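Local coordinates for beta 1-3 glucanase (PDB 5H4E), which probably hydrolyses beta-1,3-glucans, as a glycoside hydrolase family 64 beta-1,3-glucanase domain from Clostridium beijerinckii, at residues Thr37-His42 with Leu49-Ile54; Ile107-Asn110 with Leu116-Tyr119; Glu241-Phe244 with Gly249-Ser252. All coordinates share one frame; numbering follows the deposited sequence.

Interaction 1 of 3, residues Thr37-His42 with Leu49-Ile54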
loop_
_atom_site.group_PDB
_atom_site.type_symbol
_atom_site.label_atom_id
_atom_site.label_comp_id
_atom_site.label_asym_id
_atom_site.label_seq_id
_atom_site.Cartn_x
_atom_site.Cartn_y
_atom_site.Cartn_z
ATOM N N THR A 37 20.581 7.894 -9.515
ATOM C CA THR A 37 21.293 8.404 -8.348
ATOM C C THR A 37 20.754 7.834 -7.042
ATOM O O THR A 37 21.455 7.833 -6.032
ATOM C CB THR A 37 21.223 9.948 -8.273
ATOM O OG1 THR A 37 19.895 10.355 -7.919
ATOM C CG2 THR A 37 21.601 10.575 -9.612
ATOM N N LYS A 38 19.511 7.344 -7.086
ATOM C CA LYS A 38 18.738 6.904 -5.911
ATOM C C LYS A 38 18.413 8.039 -4.932
ATOM O O LYS A 38 17.864 7.792 -3.860
ATOM C CB LYS A 38 19.456 5.774 -5.161
ATOM C CG LYS A 38 19.954 4.656 -6.037
ATOM C CD LYS A 38 18.844 4.038 -6.867
ATOM C CE LYS A 38 19.381 2.885 -7.685
ATOM N NZ LYS A 38 20.603 3.287 -8.438
ATOM N N GLN A 39 18.728 9.279 -5.295
ATOM C CA GLN A 39 18.364 10.410 -4.450
ATOM C C GLN A 39 16.837 10.495 -4.357
ATOM O O GLN A 39 16.132 10.177 -5.322
ATOM C CB GLN A 39 18.923 11.730 -4.998
ATOM C CG GLN A 39 20.458 11.884 -4.984
ATOM C CD GLN A 39 20.941 13.236 -5.564
ATOM O OE1 GLN A 39 20.304 14.285 -5.387
ATOM N NE2 GLN A 39 22.071 13.202 -6.264
ATOM N N PHE A 40 16.324 10.922 -3.207
ATOM C CA PHE A 40 14.905 11.219 -3.099
ATOM C C PHE A 40 14.616 12.510 -3.835
ATOM O O PHE A 40 15.359 13.484 -3.732
ATOM C CB PHE A 40 14.455 11.315 -1.636
ATOM C CG PHE A 40 14.029 10.001 -1.054
ATOM C CD1 PHE A 40 12.716 9.562 -1.183
ATOM C CD2 PHE A 40 14.941 9.196 -0.386
ATOM C CE1 PHE A 40 12.324 8.346 -0.652
ATOM C CE2 PHE A 40 14.554 7.977 0.151
ATOM C CZ PHE A 40 13.245 7.553 0.016
ATOM N N VAL A 41 13.521 12.507 -4.586
ATOM C CA VAL A 41 13.168 13.599 -5.471
ATOM C C VAL A 41 11.691 13.930 -5.373
ATOM O O VAL A 41 10.882 13.111 -4.914
ATOM C CB VAL A 41 13.486 13.249 -6.946
ATOM C CG1 VAL A 41 14.968 12.994 -7.125
ATOM C CG2 VAL A 41 12.689 12.003 -7.381
ATOM N N HIS A 42 11.341 15.128 -5.803
ATOM C CA HIS A 42 9.952 15.445 -6.099
ATOM C C HIS A 42 9.887 15.835 -7.562
ATOM O O HIS A 42 10.853 16.374 -8.117
ATOM C CB HIS A 42 9.426 16.570 -5.213
ATOM C CG HIS A 42 10.214 17.835 -5.322
ATOM N ND1 HIS A 42 9.751 18.949 -5.987
ATOM C CD2 HIS A 42 11.437 18.165 -4.838
ATOM C CE1 HIS A 42 10.655 19.909 -5.914
ATOM N NE2 HIS A 42 11.686 19.459 -5.223
ATOM N N LEU A 49 13.027 15.288 -12.267
ATOM C CA LEU A 49 13.207 14.746 -10.921
ATOM C C LEU A 49 14.123 15.679 -10.125
ATOM O O LEU A 49 15.338 15.579 -10.219
ATOM C CB LEU A 49 13.782 13.331 -10.965
ATOM C CG LEU A 49 12.946 12.308 -11.734
ATOM C CD1 LEU A 49 13.500 10.903 -11.533
ATOM C CD2 LEU A 49 11.475 12.385 -11.328
ATOM N N ILE A 50 13.530 16.582 -9.347
ATOM C CA ILE A 50 14.312 17.548 -8.562
ATOM C C ILE A 50 14.723 16.952 -7.224
ATOM O O ILE A 50 13.860 16.584 -6.422
ATOM C CB ILE A 50 13.535 18.837 -8.280
ATOM C CG1 ILE A 50 12.858 19.361 -9.547
ATOM C CG2 ILE A 50 14.465 19.889 -7.697
ATOM C CD1 ILE A 50 13.845 19.719 -10.657
ATOM N N PRO A 51 16.037 16.863 -6.965
ATOM C CA PRO A 51 16.503 16.303 -5.686
ATOM C C PRO A 51 15.893 17.006 -4.482
ATOM O O PRO A 51 15.818 18.234 -4.470
ATOM C CB PRO A 51 18.017 16.533 -5.734
ATOM C CG PRO A 51 18.331 16.573 -7.202
ATOM C CD PRO A 51 17.161 17.283 -7.820
ATOM N N MET A 52 15.433 16.243 -3.495
ATOM C CA MET A 52 15.022 16.866 -2.247
ATOM C C MET A 52 16.251 17.380 -1.510
ATOM O O MET A 52 17.285 16.709 -1.452
ATOM C CB MET A 52 14.261 15.891 -1.348
ATOM C CG MET A 52 12.925 15.430 -1.880
ATOM S SD MET A 52 12.124 14.408 -0.632
ATOM C CE MET A 52 10.831 13.654 -1.617
ATOM N N LYS A 53 16.120 18.561 -0.936
ATOM C CA LYS A 53 17.152 19.105 -0.072
ATOM C C LYS A 53 16.532 19.600 1.235
ATOM O O LYS A 53 15.481 20.251 1.219
ATOM C CB LYS A 53 17.901 20.231 -0.785
ATOM C CG LYS A 53 17.019 21.347 -1.323
ATOM C CD LYS A 53 17.866 22.375 -2.060
ATOM C CE LYS A 53 17.124 23.018 -3.219
ATOM N NZ LYS A 53 16.070 24.013 -2.808
ATOM N N ILE A 54 17.189 19.295 2.357
ATOM C CA ILE A 54 16.737 19.733 3.686
ATOM C C ILE A 54 16.291 21.204 3.729
ATOM O O ILE A 54 15.400 21.578 4.489
ATOM C CB ILE A 54 17.840 19.521 4.753
ATOM C CG1 ILE A 54 17.257 19.669 6.154
ATOM C CG2 ILE A 54 19.009 20.484 4.558
ATOM C CD1 ILE A 54 16.541 18.434 6.612
HETATM O O HOH W 1 17.742 14.035 -2.358
HETATM O O HOH W 2 13.813 20.713 -4.156
#
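Val41 faces Pro51 as a non-hydrogen-bonded antiparallel pair and His42 faces Ile50 as a hydrogen-bonded one, the short strands 40-42 and 49-51 running at 124° to each other, well short of true antiparallel. Two backbone bonds close the His42–Ile50 pair, His42 N to Ile50 O and Ile50 N to His42 O. A third, from Met52 N to Phe40 O at 2.8 Å, is almost straight at 176° and continues the pairing past Pro51, whose ring nitrogen carries no hydrogen to give. Phe40 O also accepts from a water that donates to Met52 O, so this carbonyl is held twice.

The His42 imidazole lies with one face against Ile50: CB of Ile50 sits 4.0 Å from the ring centroid, displaced toward the rim, in a CH-pi contact. The torsion chi1 of 58° sets CG between backbone N and carbonyl carbon and swings the ring over this neighbour. In the ring plane, NE2 of His42 is 2.7 Å from the oxygen of a water that donates to Pro51 O, while Tyr77 stacks on the same imidazole. Met52 reaches across the first strand with an extended chain; its SD lies 4.0 Å from Phe40 CB, and its CE meets Val41 O at 3.3 Å. Val41 CG2 packs against Leu49 CB at 4.0 Å. Backbone bonds between Val41 and Gly32 join the first strand to strand 26-33. The pairing is that of a strongly twisted beta hairpin, 40-43 with 49-51, at the margin of a larger antiparallel sheet.

Interaction 2 of 3, residues Ile107-Asn110 with Leu116-Tyr119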
loop_
_atom_site.group_PDB
_atom_site.type_symbol
_atom_site.label_atom_id
_atom_site.label_comp_id
_atom_site.label_asym_id
_atom_site.label_seq_id
_atom_site.Cartn_x
_atom_site.Cartn_y
_atom_site.Cartn_z
ATOM N N ILE A 107 4.821 17.687 4.500
ATOM C CA ILE A 107 5.905 16.728 4.353
ATOM C C ILE A 107 7.238 17.318 4.826
ATOM O O ILE A 107 7.724 18.299 4.258
ATOM C CB ILE A 107 6.032 16.267 2.882
ATOM C CG1 ILE A 107 4.771 15.487 2.466
ATOM C CG2 ILE A 107 7.294 15.458 2.686
ATOM C CD1 ILE A 107 4.752 15.067 1.005
ATOM N N LYS A 108 7.816 16.718 5.865
ATOM C CA LYS A 108 9.106 17.149 6.418
ATOM C C LYS A 108 10.294 16.471 5.726
ATOM O O LYS A 108 10.441 15.250 5.799
ATOM C CB LYS A 108 9.154 16.853 7.922
ATOM C CG LYS A 108 10.369 17.410 8.673
ATOM C CD LYS A 108 10.244 18.910 8.869
ATOM C CE LYS A 108 11.168 19.419 9.973
ATOM N NZ LYS A 108 10.824 20.835 10.327
ATOM N N VAL A 109 11.152 17.253 5.072
ATOM C CA VAL A 109 12.370 16.689 4.488
ATOM C C VAL A 109 13.414 16.526 5.592
ATOM O O VAL A 109 13.513 17.366 6.485
ATOM C CB VAL A 109 12.950 17.568 3.344
ATOM C CG1 VAL A 109 14.178 16.890 2.717
ATOM C CG2 VAL A 109 11.894 17.843 2.285
ATOM N N ASN A 110 14.189 15.449 5.533
ATOM C CA ASN A 110 15.117 15.124 6.612
ATOM C C ASN A 110 16.407 14.456 6.141
ATOM O O ASN A 110 16.826 14.636 4.994
ATOM C CB ASN A 110 14.419 14.221 7.631
ATOM C CG ASN A 110 13.857 12.951 7.009
ATOM O OD1 ASN A 110 14.425 12.394 6.068
ATOM N ND2 ASN A 110 12.730 12.488 7.536
ATOM N N LEU A 116 21.390 9.090 3.950
ATOM C CA LEU A 116 20.800 9.762 2.790
ATOM C C LEU A 116 19.592 10.651 3.114
ATOM O O LEU A 116 18.838 10.393 4.066
ATOM C CB LEU A 116 20.399 8.718 1.742
ATOM C CG LEU A 116 21.561 7.932 1.125
ATOM C CD1 LEU A 116 21.048 6.951 0.073
ATOM C CD2 LEU A 116 22.580 8.887 0.520
ATOM N N ILE A 117 19.413 11.683 2.287
ATOM C CA ILE A 117 18.342 12.666 2.448
ATOM C C ILE A 117 16.972 12.122 2.053
ATOM O O ILE A 117 16.785 11.670 0.927
ATOM C CB ILE A 117 18.614 13.916 1.606
ATOM C CG1 ILE A 117 19.970 14.523 1.971
ATOM C CG2 ILE A 117 17.485 14.921 1.757
ATOM C CD1 ILE A 117 20.235 14.604 3.465
ATOM N N GLY A 118 16.012 12.178 2.970
ATOM C CA GLY A 118 14.703 11.607 2.709
ATOM C C GLY A 118 13.550 12.486 3.136
ATOM O O GLY A 118 13.699 13.685 3.359
ATOM N N TYR A 119 12.370 11.889 3.247
ATOM C CA TYR A 119 11.209 12.649 3.688
ATOM C C TYR A 119 10.343 11.819 4.629
ATOM O O TYR A 119 10.361 10.582 4.597
ATOM C CB TYR A 119 10.374 13.127 2.495
ATOM C CG TYR A 119 9.560 12.029 1.843
ATOM C CD1 TYR A 119 8.239 11.799 2.215
ATOM C CD2 TYR A 119 10.120 11.209 0.861
ATOM C CE1 TYR A 119 7.488 10.788 1.623
ATOM C CE2 TYR A 119 9.376 10.194 0.257
ATOM C CZ TYR A 119 8.058 9.991 0.648
ATOM O OH TYR A 119 7.303 8.998 0.058
#
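Tyr119 and Ile107 meet at an oblique angle, the CG2 methyl of Ile107 lying 3.8 Å from CD1 of the tyrosine ring and almost as near its CB. Tyr119 has chi1 of 75°, which lifts the ring from the strand between its own backbone N and carbonyl carbon; Ile107 turns CG2, the branch opposite its backbone N, to the base of that ring. Val109, paired with Tyr119 across the strands at a CA–CA distance of 4.3 Å, projects from the same face of the sheet. Its CG1 is the branch that reaches across: it lies 3.3 Å from Gly118 O and 4.0 Å from CG2 of Ile117, two methyl groups meeting where the valine and isoleucine side chains cross. The same Ile117 methyl rests 3.3 Å from Asn110 O.

The side chain of Asn110 leaves the opposite face and folds back over the Gly118 backbone. Beneath it, Asn110 N donates to Gly118 O at 2.8 Å in a nearly straight bond of 169°, although the donor stands above the carbonyl plane. The return bond, Gly118 N to Asn110 O, is longer at 3.3 Å, and there the donor is 66° out of the carbonyl plane, so the pairing is loose at this end.

This hairpin of strands 108-111 and 117-120 makes a two-stranded sheet of its own. Tyr119 packs on Arg96 and Tyr98 of strand 95-101, Val109 on Tyr77 and Ile107 on Phe78, while the Lys108 ammonium bonds Asn73 O and engages Tyr74 through a cation-pi contact.

Interaction 3 of 3, residues Glu241-Phe244 with Gly249-Ser252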
loop_
_atom_site.group_PDB
_atom_site.type_symbol
_atom_site.label_atom_id
_atom_site.label_comp_id
_atom_site.label_asym_id
_atom_site.label_seq_id
_atom_site.Cartn_x
_atom_site.Cartn_y
_atom_site.Cartn_z
ATOM N N GLU A 241 3.249 -31.775 5.627
ATOM C CA GLU A 241 3.918 -30.945 4.627
ATOM C C GLU A 241 2.993 -29.865 4.097
ATOM O O GLU A 241 1.814 -30.114 3.825
ATOM C CB GLU A 241 4.425 -31.782 3.447
ATOM C CG GLU A 241 5.689 -32.583 3.724
ATOM C CD GLU A 241 6.924 -31.709 3.888
ATOM O OE1 GLU A 241 7.261 -30.944 2.951
ATOM O OE2 GLU A 241 7.569 -31.808 4.952
ATOM N N LEU A 242 3.541 -28.665 3.963
ATOM C CA LEU A 242 2.877 -27.571 3.269
ATOM C C LEU A 242 3.468 -27.496 1.877
ATOM O O LEU A 242 4.625 -27.119 1.710
ATOM C CB LEU A 242 3.075 -26.250 4.021
ATOM C CG LEU A 242 2.640 -24.945 3.358
ATOM C CD1 LEU A 242 1.233 -25.057 2.863
ATOM C CD2 LEU A 242 2.732 -23.821 4.379
ATOM N N THR A 243 2.685 -27.866 0.878
ATOM C CA THR A 243 3.186 -27.898 -0.485
ATOM C C THR A 243 2.368 -27.006 -1.388
ATOM O O THR A 243 1.142 -27.127 -1.441
ATOM C CB THR A 243 3.177 -29.319 -1.044
ATOM O OG1 THR A 243 3.927 -30.167 -0.165
ATOM C CG2 THR A 243 3.790 -29.350 -2.437
ATOM N N PHE A 244 3.048 -26.105 -2.092
ATOM C CA PHE A 244 2.358 -25.205 -2.994
ATOM C C PHE A 244 3.182 -24.923 -4.246
ATOM O O PHE A 244 4.405 -25.094 -4.270
ATOM C CB PHE A 244 1.992 -23.899 -2.277
ATOM C CG PHE A 244 3.159 -22.978 -2.026
ATOM C CD1 PHE A 244 3.908 -23.085 -0.861
ATOM C CD2 PHE A 244 3.483 -21.981 -2.938
ATOM C CE1 PHE A 244 4.973 -22.222 -0.623
ATOM C CE2 PHE A 244 4.545 -21.118 -2.705
ATOM C CZ PHE A 244 5.292 -21.244 -1.552
ATOM N N GLY A 249 8.011 -22.006 -9.009
ATOM C CA GLY A 249 8.196 -23.441 -8.885
ATOM C C GLY A 249 7.353 -24.009 -7.765
ATOM O O GLY A 249 6.455 -23.334 -7.253
ATOM N N THR A 250 7.640 -25.250 -7.381
ATOM C CA THR A 250 6.911 -25.885 -6.287
ATOM C C THR A 250 7.763 -25.951 -5.023
ATOM O O THR A 250 8.886 -26.486 -5.025
ATOM C CB THR A 250 6.441 -27.303 -6.661
ATOM O OG1 THR A 250 5.625 -27.238 -7.836
ATOM C CG2 THR A 250 5.619 -27.914 -5.517
ATOM N N TYR A 251 7.216 -25.399 -3.947
ATOM C CA TYR A 251 7.890 -25.367 -2.662
ATOM C C TYR A 251 7.194 -26.287 -1.669
ATOM O O TYR A 251 5.974 -26.384 -1.671
ATOM C CB TYR A 251 7.916 -23.945 -2.108
ATOM C CG TYR A 251 8.633 -22.942 -2.980
ATOM C CD1 TYR A 251 9.990 -22.689 -2.809
ATOM C CD2 TYR A 251 7.949 -22.232 -3.968
ATOM C CE1 TYR A 251 10.655 -21.763 -3.599
ATOM C CE2 TYR A 251 8.606 -21.304 -4.773
ATOM C CZ TYR A 251 9.956 -21.072 -4.579
ATOM O OH TYR A 251 10.610 -20.147 -5.361
ATOM N N SER A 252 7.962 -26.954 -0.816
ATOM C CA SER A 252 7.367 -27.788 0.212
ATOM C C SER A 252 8.019 -27.501 1.554
ATOM O O SER A 252 9.236 -27.454 1.659
ATOM C CB SER A 252 7.502 -29.270 -0.158
ATOM O OG SER A 252 6.675 -30.075 0.666
#
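Ser252 OG donates to Glu241 OE1 over 2.5 Å, meeting the carboxylate oxygen on its anti lone pair; the hydroxyl stands opposite the serine's backbone N (chi1 -167°), which brings it to the glutamate. Thr243 OG1 lies 2.9 Å from Ser252 OG, within hydrogen-bonding distance though its proton has another possible acceptor, and Tyr269 OH is a further partner of Glu241 OE1. Thr243 and Ser252 project from one face of an antiparallel beta hairpin, strands 242-246 and 249-256, whose segments run at 175° to each other, and form a non-hydrogen-bonded pair. In the adjoining hydrogen-bonded pair, Phe244 N donates to Tyr251 O at 3.0 Å and Tyr251 N to Phe244 O at 2.8 Å.

The face carrying Phe244 and Tyr251 is aromatic. The ring planes are inclined by 26° and offset, with centroids 5.5 Å apart; they touch at their rims, Phe244 CZ to Tyr251 CD2 at 3.7 Å, and Phe244 CE1 is equally near Tyr251 CB. Both rings pack on Phe262 of strand 259-264, and helix 294-309 covers them through Gln302 and Ile299. Tyr251 OH bonds Asp295 of that helix. On the polar side, Thr250 CG2 comes within 3.9 Å of Thr243 CG2.

Interactions 1 and 2 form one neighbourhood, their centres 9 Å apart. Met52 CE lies 3.6 Å from Tyr119 CD2, and Phe40 CE1 is 3.6 Å from Tyr119 CE2, so residues from both segments of the first hairpin meet the tyrosine of the second. Ile54 CD1 also approaches Val109 O at 3.2 Å. Tyr77 bridges the pair, stacking on His42 and packing against Val109. Interaction 3 stands apart: its centre is 42 Å from both others, its nearest atoms about 25 Å from interaction 1 and about 30 Å from interaction 2. All three are sequence-local hairpins in series, and their geometry alone assigns none of them to the glucan-binding site.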